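SnoaL-like domain protein (Mycobacterium hassiacum, PDB 6P44) probably isomerises 3-oxo-steroids, shifting a ring double bond from the delta-5 to the delta-4 position, and is captured with a phenol bound in its pocket. Local coordinates at residues S2-Y14 with M100-K112. The protein carries 1 engineered substitution. Numbering follows the deposited sequence.
With DNX (3,4-dinitrophenol), chain H.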
ATOM      1  N   SER B   2     -18.861   4.625  -4.786  1.00 20.20           N
ATOM      2  CA  SER B   2     -18.105   5.768  -5.288  1.00 18.15           C
ATOM      3  C   SER B   2     -17.159   5.299  -6.376  1.00 17.34           C
ATOM      4  O   SER B   2     -16.834   4.119  -6.436  1.00 19.72           O
ATOM      5  CB  SER B   2     -17.307   6.414  -4.162  1.00 18.97           C
ATOM      6  OG  SER B   2     -16.433   5.476  -3.578  1.00 19.16           O
ATOM      7  N   THR B   3     -16.703   6.213  -7.208  1.00 15.87           N
ATOM      8  CA  THR B   3     -15.782   5.863  -8.276  1.00 14.90           C
ATOM      9  C   THR B   3     -14.340   6.075  -7.847  1.00 13.68           C
ATOM     10  O   THR B   3     -14.056   6.792  -6.883  1.00 13.70           O
ATOM     11  CB  THR B   3     -16.046   6.740  -9.487  1.00 16.47           C
ATOM     12  OG1 THR B   3     -15.716   8.090  -9.158  1.00 16.59           O
ATOM     13  CG2 THR B   3     -17.500   6.670  -9.922  1.00 18.31           C
ATOM     14  N   PRO B   4     -13.394   5.494  -8.581  1.00 13.37           N
ATOM     15  CA  PRO B   4     -11.984   5.809  -8.319  1.00 12.19           C
ATOM     16  C   PRO B   4     -11.686   7.305  -8.346  1.00 12.03           C
ATOM     17  O   PRO B   4     -10.939   7.804  -7.483  1.00 12.60           O
ATOM     18  CB  PRO B   4     -11.255   4.997  -9.399  1.00 12.65           C
ATOM     19  CG  PRO B   4     -12.150   3.835  -9.656  1.00 13.16           C
ATOM     20  CD  PRO B   4     -13.536   4.397  -9.552  1.00 13.91           C
ATOM     21  N   GLN B   5     -12.283   8.050  -9.287  1.00 13.83           N
ATOM     22  CA  GLN B   5     -12.081   9.496  -9.294  1.00 14.94           C
ATOM     23  C   GLN B   5     -12.575  10.131  -7.998  1.00 14.34           C
ATOM     24  O   GLN B   5     -11.896  10.991  -7.422  1.00 14.42           O
ATOM     25  CB  GLN B   5     -12.785  10.132 -10.497  1.00 16.97           C
ATOM     26  CG  GLN B   5     -12.656  11.640 -10.511  1.00 19.91           C
ATOM     27  CD  GLN B   5     -13.450  12.274 -11.607  1.00 23.23           C
ATOM     28  OE1 GLN B   5     -14.286  11.640 -12.249  1.00 25.76           O
ATOM     29  NE2 GLN B   5     -13.204  13.549 -11.824  1.00 24.02           N
ATOM     30  N   ASP B   6     -13.771   9.737  -7.535  1.00 13.83           N
ATOM     31  CA  ASP B   6     -14.282  10.243  -6.264  1.00 15.22           C
ATOM     32  C   ASP B   6     -13.288   9.951  -5.150  1.00 13.38           C
ATOM     33  O   ASP B   6     -13.034  10.799  -4.283  1.00 14.27           O
ATOM     34  CB  ASP B   6     -15.596   9.539  -5.874  1.00 16.76           C
ATOM     35  CG  ASP B   6     -16.791   9.925  -6.724  1.00 19.27           C
ATOM     36  OD1 ASP B   6     -16.885  11.084  -7.182  1.00 20.31           O
ATOM     37  OD2 ASP B   6     -17.688   9.055  -6.869  1.00 21.09           O
ATOM     38  N   ASN B   7     -12.741   8.738  -5.141  1.00 12.87           N
ATOM     39  CA  ASN B   7     -11.863   8.341  -4.049  1.00 11.96           C
ATOM     40  C   ASN B   7     -10.550   9.108  -4.092  1.00 12.35           C
ATOM     41  O   ASN B   7     -10.009   9.482  -3.044  1.00 12.15           O
ATOM     42  CB  ASN B   7     -11.642   6.842  -4.078  1.00 11.95           C
ATOM     43  CG  ASN B   7     -12.922   6.068  -3.925  1.00 11.99           C
ATOM     44  OD1 ASN B   7     -13.926   6.567  -3.394  1.00 12.53           O
ATOM     45  ND2 ASN B   7     -12.884   4.824  -4.348  1.00 12.72           N
ATOM     46  N   ALA B   8     -10.023   9.357  -5.294  1.00 11.94           N
ATOM     47  CA  ALA B   8      -8.849  10.203  -5.426  1.00 12.36           C
ATOM     48  C   ALA B   8      -9.138  11.599  -4.899  1.00 12.36           C
ATOM     49  O   ALA B   8      -8.316  12.194  -4.183  1.00 13.79           O
ATOM     50  CB  ALA B   8      -8.408  10.244  -6.884  1.00 13.20           C
ATOM     51  N   ASN B   9     -10.297  12.139  -5.243  1.00 13.49           N
ATOM     52  CA  ASN B   9     -10.685  13.442  -4.725  1.00 14.79           C
ATOM     53  C   ASN B   9     -10.721  13.431  -3.205  1.00 14.54           C
ATOM     54  O   ASN B   9     -10.309  14.398  -2.557  1.00 16.01           O
ATOM     55  CB  ASN B   9     -12.062  13.833  -5.256  1.00 15.70           C
ATOM     56  CG  ASN B   9     -12.049  14.201  -6.737  1.00 16.99           C
ATOM     57  OD1 ASN B   9     -10.997  14.451  -7.331  1.00 18.03           O
ATOM     58  ND2 ASN B   9     -13.229  14.236  -7.339  1.00 17.74           N
ATOM     59  N   THR B  10     -11.256  12.361  -2.621  1.00 13.99           N
ATOM     60  CA  THR B  10     -11.321  12.292  -1.167  1.00 14.24           C
ATOM     61  C   THR B  10      -9.933  12.259  -0.548  1.00 13.42           C
ATOM     62  O   THR B  10      -9.702  12.900   0.483  1.00 14.30           O
ATOM     63  CB  THR B  10     -12.164  11.090  -0.750  1.00 13.59           C
ATOM     64  OG1 THR B  10     -13.485  11.264  -1.294  1.00 14.65           O
ATOM     65  CG2 THR B  10     -12.213  10.935   0.780  1.00 14.01           C
ATOM     66  N   VAL B  11      -8.999  11.524  -1.160  1.00 12.25           N
ATOM     67  CA  VAL B  11      -7.621  11.548  -0.681  1.00 12.82           C
ATOM     68  C   VAL B  11      -7.069  12.966  -0.700  1.00 14.12           C
ATOM     69  O   VAL B  11      -6.395  13.395   0.240  1.00 14.18           O
ATOM     70  CB  VAL B  11      -6.729  10.566  -1.461  1.00 11.69           C
ATOM     71  CG1 VAL B  11      -5.271  10.782  -1.099  1.00 13.03           C
ATOM     72  CG2 VAL B  11      -7.145   9.123  -1.162  1.00 11.92           C
ATOM     73  N   HIS B  12      -7.319  13.711  -1.776  1.00 16.15           N
ATOM     74  CA  HIS B  12      -6.817  15.080  -1.813  1.00 17.80           C
ATOM     75  C   HIS B  12      -7.432  15.937  -0.709  1.00 19.09           C
ATOM     76  O   HIS B  12      -6.744  16.783  -0.125  1.00 21.10           O
ATOM     77  CB  HIS B  12      -7.021  15.689  -3.192  1.00 21.75           C
ATOM     78  CG  HIS B  12      -5.989  15.263  -4.180  1.00 23.68           C
ATOM     79  ND1 HIS B  12      -4.847  15.991  -4.427  1.00 25.88           N
ATOM     80  CD2 HIS B  12      -5.926  14.181  -4.991  1.00 25.22           C
ATOM     81  CE1 HIS B  12      -4.126  15.376  -5.346  1.00 26.47           C
ATOM     82  NE2 HIS B  12      -4.756  14.274  -5.704  1.00 26.26           N
ATOM     83  N   ARG B  13      -8.692  15.714  -0.363  0.51 18.14           N
ATOM     84  CA  ARG B  13      -9.239  16.519   0.720  0.51 17.81           C
ATOM     85  C   ARG B  13      -8.692  16.079   2.070  0.51 16.42           C
ATOM     86  O   ARG B  13      -8.506  16.915   2.963  0.51 17.46           O
ATOM     87  CB  ARG B  13     -10.751  16.487   0.688  0.51 17.40           C
ATOM     88  CG  ARG B  13     -11.280  17.182  -0.530  0.51 17.08           C
ATOM     89  CD  ARG B  13     -12.730  17.494  -0.360  0.51 16.05           C
ATOM     90  NE  ARG B  13     -13.488  16.321   0.066  0.51 15.37           N
ATOM     91  CZ  ARG B  13     -13.809  15.305  -0.725  0.51 15.01           C
ATOM     92  NH1 ARG B  13     -13.434  15.304  -1.995  0.51 14.98           N
ATOM     93  NH2 ARG B  13     -14.498  14.279  -0.243  0.51 16.10           N
ATOM     94  N   TYR B  14      -8.409  14.784   2.232  1.00 15.53           N
ATOM     95  CA  TYR B  14      -7.718  14.329   3.429  1.00 15.03           C
ATOM     96  C   TYR B  14      -6.398  15.065   3.587  1.00 15.18           C
ATOM     97  O   TYR B  14      -6.088  15.594   4.659  1.00 15.00           O
ATOM     98  CB  TYR B  14      -7.498  12.815   3.318  1.00 14.59           C
ATOM     99  CG  TYR B  14      -6.629  12.249   4.401  1.00 13.82           C
ATOM    100  CD1 TYR B  14      -7.116  12.091   5.678  1.00 14.02           C
ATOM    101  CD2 TYR B  14      -5.317  11.880   4.152  1.00 13.19           C
ATOM    102  CE1 TYR B  14      -6.334  11.588   6.685  1.00 14.50           C
ATOM    103  CE2 TYR B  14      -4.517  11.365   5.163  1.00 12.88           C
ATOM    104  CZ  TYR B  14      -5.039  11.211   6.431  1.00 13.24           C
ATOM    105  OH  TYR B  14      -4.277  10.708   7.467  1.00 14.14           O
ATOM    106  N   MET B 100      -5.781   3.597   1.321  1.00 10.29           N
ATOM    107  CA  MET B 100      -7.130   3.772   1.826  1.00 10.14           C
ATOM    108  C   MET B 100      -8.105   2.932   1.010  1.00 10.47           C
ATOM    109  O   MET B 100      -7.914   2.719  -0.188  1.00 11.46           O
ATOM    110  CB  MET B 100      -7.553   5.237   1.766  1.00 10.93           C
ATOM    111  CG  MET B 100      -6.882   6.082   2.826  1.00 11.16           C
ATOM    112  SD  MET B 100      -7.382   7.816   2.663  1.00 12.49           S
ATOM    113  CE  MET B 100      -6.701   8.485   4.181  1.00 12.80           C
ATOM    114  N   THR B 101      -9.146   2.442   1.671  1.00 11.09           N
ATOM    115  CA  THR B 101     -10.258   1.797   0.995  1.00 11.71           C
ATOM    116  C   THR B 101     -11.530   2.533   1.363  1.00 11.43           C
ATOM    117  O   THR B 101     -11.592   3.224   2.383  1.00 11.94           O
ATOM    118  CB  THR B 101     -10.380   0.306   1.342  1.00 13.21           C
ATOM    119  OG1 THR B 101     -10.868   0.155   2.677  1.00 13.37           O
ATOM    120  CG2 THR B 101      -9.041  -0.412   1.193  1.00 13.82           C
ATOM    121  N   PHE B 102     -12.534   2.402   0.499  1.00 11.75           N
ATOM    122  CA  PHE B 102     -13.712   3.262   0.540  1.00 12.85           C
ATOM    123  C   PHE B 102     -14.986   2.433   0.509  1.00 14.54           C
ATOM    124  O   PHE B 102     -15.057   1.411  -0.176  1.00 14.76           O
ATOM    125  CB  PHE B 102     -13.662   4.233  -0.664  1.00 12.79           C
ATOM    126  CG  PHE B 102     -12.493   5.150  -0.589  1.00 12.07           C
ATOM    127  CD1 PHE B 102     -11.239   4.712  -0.993  1.00 12.38           C
ATOM    128  CD2 PHE B 102     -12.616   6.412  -0.021  1.00 12.00           C
ATOM    129  CE1 PHE B 102     -10.142   5.518  -0.867  1.00 12.70           C
ATOM    130  CE2 PHE B 102     -11.520   7.241   0.092  1.00 12.83           C
ATOM    131  CZ  PHE B 102     -10.274   6.780  -0.295  1.00 12.18           C
ATOM    132  N   ASN B 103     -15.981   2.901   1.263  0.62 14.43           N
ATOM    133  CA  ASN B 103     -17.303   2.302   1.302  0.62 16.24           C
ATOM    134  C   ASN B 103     -18.110   2.710   0.073  0.62 17.54           C
ATOM    135  O   ASN B 103     -17.662   3.488  -0.778  0.62 17.40           O
ATOM    136  CB  ASN B 103     -18.033   2.716   2.577  0.62 17.33           C
ATOM    137  CG  ASN B 103     -17.567   1.952   3.770  0.62 18.59           C
ATOM    138  OD1 ASN B 103     -17.122   0.814   3.646  0.62 19.20           O
ATOM    139  ND2 ASN B 103     -17.660   2.562   4.937  0.62 19.27           N
ATOM    140  N   ASP B 104     -19.329   2.178  -0.018  0.62 19.34           N
ATOM    141  CA  ASP B 104     -20.178   2.493  -1.159  0.62 21.71           C
ATOM    142  C   ASP B 104     -20.518   3.976  -1.222  0.62 21.18           C
ATOM    143  O   ASP B 104     -20.711   4.519  -2.320  0.62 22.43           O
ATOM    144  CB  ASP B 104     -21.462   1.663  -1.102  0.62 24.75           C
ATOM    145  CG  ASP B 104     -21.222   0.192  -1.383  0.62 28.08           C
ATOM    146  OD1 ASP B 104     -20.153  -0.148  -1.936  0.62 30.21           O
ATOM    147  OD2 ASP B 104     -22.116  -0.622  -1.071  0.62 29.35           O
ATOM    148  N   ASP B 105     -20.615   4.644  -0.071  0.62 19.68           N
ATOM    149  CA  ASP B 105     -20.945   6.065  -0.009  0.62 18.75           C
ATOM    150  C   ASP B 105     -19.722   6.967  -0.132  0.62 18.56           C
ATOM    151  O   ASP B 105     -19.839   8.187   0.044  0.62 18.50           O
ATOM    152  CB  ASP B 105     -21.703   6.391   1.285  0.62 18.66           C
ATOM    153  CG  ASP B 105     -20.824   6.336   2.529  0.62 19.88           C
ATOM    154  OD1 ASP B 105     -19.617   6.015   2.432  0.62 19.78           O
ATOM    155  OD2 ASP B 105     -21.358   6.616   3.626  0.62 21.72           O
ATOM    156  N   GLY B 106     -18.556   6.402  -0.405  1.00 17.52           N
ATOM    157  CA  GLY B 106     -17.380   7.200  -0.645  1.00 16.53           C
ATOM    158  C   GLY B 106     -16.609   7.585   0.592  1.00 15.36           C
ATOM    159  O   GLY B 106     -15.550   8.202   0.468  1.00 15.76           O
ATOM    160  N   ARG B 107     -17.089   7.256   1.783  0.62 15.82           N
ATOM    161  CA  ARG B 107     -16.310   7.572   2.969  0.62 15.86           C
ATOM    162  C   ARG B 107     -15.247   6.500   3.203  0.62 14.65           C
ATOM    163  O   ARG B 107     -15.369   5.357   2.750  0.62 13.92           O
ATOM    164  CB  ARG B 107     -17.219   7.795   4.179  0.62 17.16           C
ATOM    165  CG  ARG B 107     -18.033   9.095   4.037  0.62 18.69           C
ATOM    166  CD  ARG B 107     -18.805   9.456   5.297  0.62 19.50           C
ATOM    167  NE  ARG B 107     -19.987   8.620   5.471  0.62 20.28           N
ATOM    168  CZ  ARG B 107     -20.817   8.709   6.507  0.62 20.84           C
ATOM    169  NH1 ARG B 107     -20.608   9.606   7.460  0.62 21.13           N
ATOM    170  NH2 ARG B 107     -21.863   7.900   6.590  0.62 22.12           N
ATOM    171  N   ILE B 108     -14.167   6.907   3.865  1.00 13.27           N
ATOM    172  CA  ILE B 108     -13.001   6.049   4.063  1.00 12.57           C
ATOM    173  C   ILE B 108     -13.364   4.921   5.015  1.00 12.79           C
ATOM    174  O   ILE B 108     -13.751   5.166   6.159  1.00 13.52           O
ATOM    175  CB  ILE B 108     -11.795   6.835   4.599  1.00 12.47           C
ATOM    176  CG1 ILE B 108     -11.452   8.026   3.705  1.00 13.54           C
ATOM    177  CG2 ILE B 108     -10.602   5.894   4.725  1.00 12.65           C
ATOM    178  CD1 ILE B 108     -10.529   9.021   4.405  1.00 14.01           C
ATOM    179  N   LYS B 109     -13.249   3.680   4.538  0.74 12.48           N
ATOM    180  CA  LYS B 109     -13.469   2.494   5.366  0.74 13.31           C
ATOM    181  C   LYS B 109     -12.219   2.109   6.158  0.74 12.96           C
ATOM    182  O   LYS B 109     -12.319   1.709   7.323  0.74 13.68           O
ATOM    183  CB  LYS B 109     -13.891   1.329   4.459  0.74 15.94           C
ATOM    184  CG  LYS B 109     -14.029  -0.037   5.143  0.74 20.19           C
ATOM    185  CD  LYS B 109     -14.326  -1.123   4.101  0.74 23.62           C
ATOM    186  CE  LYS B 109     -14.507  -2.496   4.739  0.74 27.23           C
ATOM    187  NZ  LYS B 109     -15.023  -3.519   3.775  0.74 29.61           N
ATOM    188  N   SER B 110     -11.043   2.207   5.542  1.00 12.73           N
ATOM    189  CA  SER B 110      -9.806   1.848   6.212  1.00 12.84           C
ATOM    190  C   SER B 110      -8.672   2.720   5.702  1.00 11.82           C
ATOM    191  O   SER B 110      -8.646   3.117   4.536  1.00 12.17           O
ATOM    192  CB  SER B 110      -9.461   0.366   6.014  1.00 13.08           C
ATOM    193  OG  SER B 110      -9.081   0.068   4.689  1.00 14.53           O
ATOM    194  N   MET B 111      -7.717   2.989   6.588  1.00 11.29           N
ATOM    195  CA  MET B 111      -6.457   3.613   6.206  1.00 11.51           C
ATOM    196  C   MET B 111      -5.320   2.842   6.860  1.00 10.34           C
ATOM    197  O   MET B 111      -5.422   2.420   8.020  1.00 11.39           O
ATOM    198  CB  MET B 111      -6.410   5.079   6.644  1.00 12.02           C
ATOM    199  CG  MET B 111      -5.147   5.820   6.233  1.00 12.57           C
ATOM    200  SD  MET B 111      -3.785   5.630   7.429  1.00 12.16           S
ATOM    201  CE  MET B 111      -4.023   7.117   8.384  1.00 13.71           C
ATOM    202  N   LYS B 112      -4.251   2.646   6.096  1.00 10.83           N
ATOM    203  CA  LYS B 112      -3.011   2.044   6.565  1.00 10.22           C
ATOM    204  C   LYS B 112      -1.867   2.923   6.078  1.00 10.49           C
ATOM    205  O   LYS B 112      -1.854   3.331   4.914  1.00 11.90           O
ATOM    206  CB  LYS B 112      -2.850   0.613   6.041  1.00 11.11           C
ATOM    207  CG  LYS B 112      -3.732  -0.386   6.741  1.00 11.76           C
ATOM    208  CD  LYS B 112      -3.488  -1.805   6.258  1.00 12.64           C
ATOM    209  CE  LYS B 112      -4.283  -2.766   7.107  1.00 14.28           C
ATOM    210  NZ  LYS B 112      -4.098  -4.176   6.677  1.00 15.48           N
TER
HETATM  211  C1  DNX H 201      -1.067  10.097   7.870  0.52 16.50           C
HETATM  212  C2  DNX H 201      -1.282  11.149   8.747  0.52 19.35           C
HETATM  213  C3  DNX H 201      -0.323  11.434   9.693  0.52 22.36           C
HETATM  214  N3  DNX H 201      -0.611  12.536  10.610  0.52 26.43           N
HETATM  215  C4  DNX H 201       0.849  10.694   9.767  0.52 21.50           C
HETATM  216  N4  DNX H 201       1.880  10.961  10.767  0.52 24.55           N
HETATM  217  C5  DNX H 201       1.064   9.655   8.883  0.52 18.92           C
HETATM  218  C6  DNX H 201       0.103   9.352   7.935  0.52 17.17           C
HETATM  219  O1  DNX H 201      -2.020   9.810   6.943  0.52 14.05           O
HETATM  220  O31 DNX H 201      -1.238  12.291  11.627  0.52 27.39           O
HETATM  221  O32 DNX H 201      -0.238  13.659  10.304  0.52 28.64           O
HETATM  222  O41 DNX H 201       2.469  10.011  11.256  0.52 25.82           O
HETATM  223  O42 DNX H 201       2.117  12.124  11.059  0.52 25.25           O
HETATM  224  O   HOH W   1     -16.997   2.670  -3.221  1.00 32.09           O
HETATM  225  O   HOH W   2     -14.655   8.863  -1.983  1.00 15.58           O
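Met100 and Tyr14 meet in a packed seam between helix 4-20 and the hairpin of strands 92-102 and 108-121. This is the NTF2-like (SnoaL) fold, with the N-terminal helix laid on the curved sheet. The axes of helix 4-14 and strand 100-102 come within 9.8 Å, at 129° between their N-to-C directions. Packing is tight at the pocket end. The extended Met100 chain sets its CE over the centre of the Tyr14 ring, 3.6 Å from the centroid, a CH-pi contact. SD stands farther off and adds a more distant Met-aromatic contact. Val11 CG2 touches both Met100 SD and Phe102 CZ, each at 4.0 Å. The Asn7 amide stacks on one face of Phe102, the planes only 9° apart. With CG anti to the carbonyl carbon (chi1 -60°), the amide lies flat on the ring; CB sits over its centre, a CH-pi contact. Thr10 CG2 touches the ring edge at CE2, and Ile108 CG1 lies 4.2 Å from Thr10 CG2.

The chain terminus is looser and watery. Ser2 N donates to Asp104 O at 3.1 Å, from above the carbonyl plane. One water bridges Ser2 OG and Asn103 O; another links Asn7 OD1, Thr10 OG1 and Gly106 O. Asn7 OD1 also accepts from Ser2 OG, in the carbonyl plane, which helps fix the stacked amide. Tyr14 and Met111 line the 3,4-dinitrophenol pocket. Tyr55 OH hydrogen-bonds Tyr14 OH, and Met111 CE lies 3.7 Å from that oxygen. Tyr14 OH meets the phenol O1 at 2.5 Å, a very short hydrogen bond, O1 lying at the ring edge, near its plane.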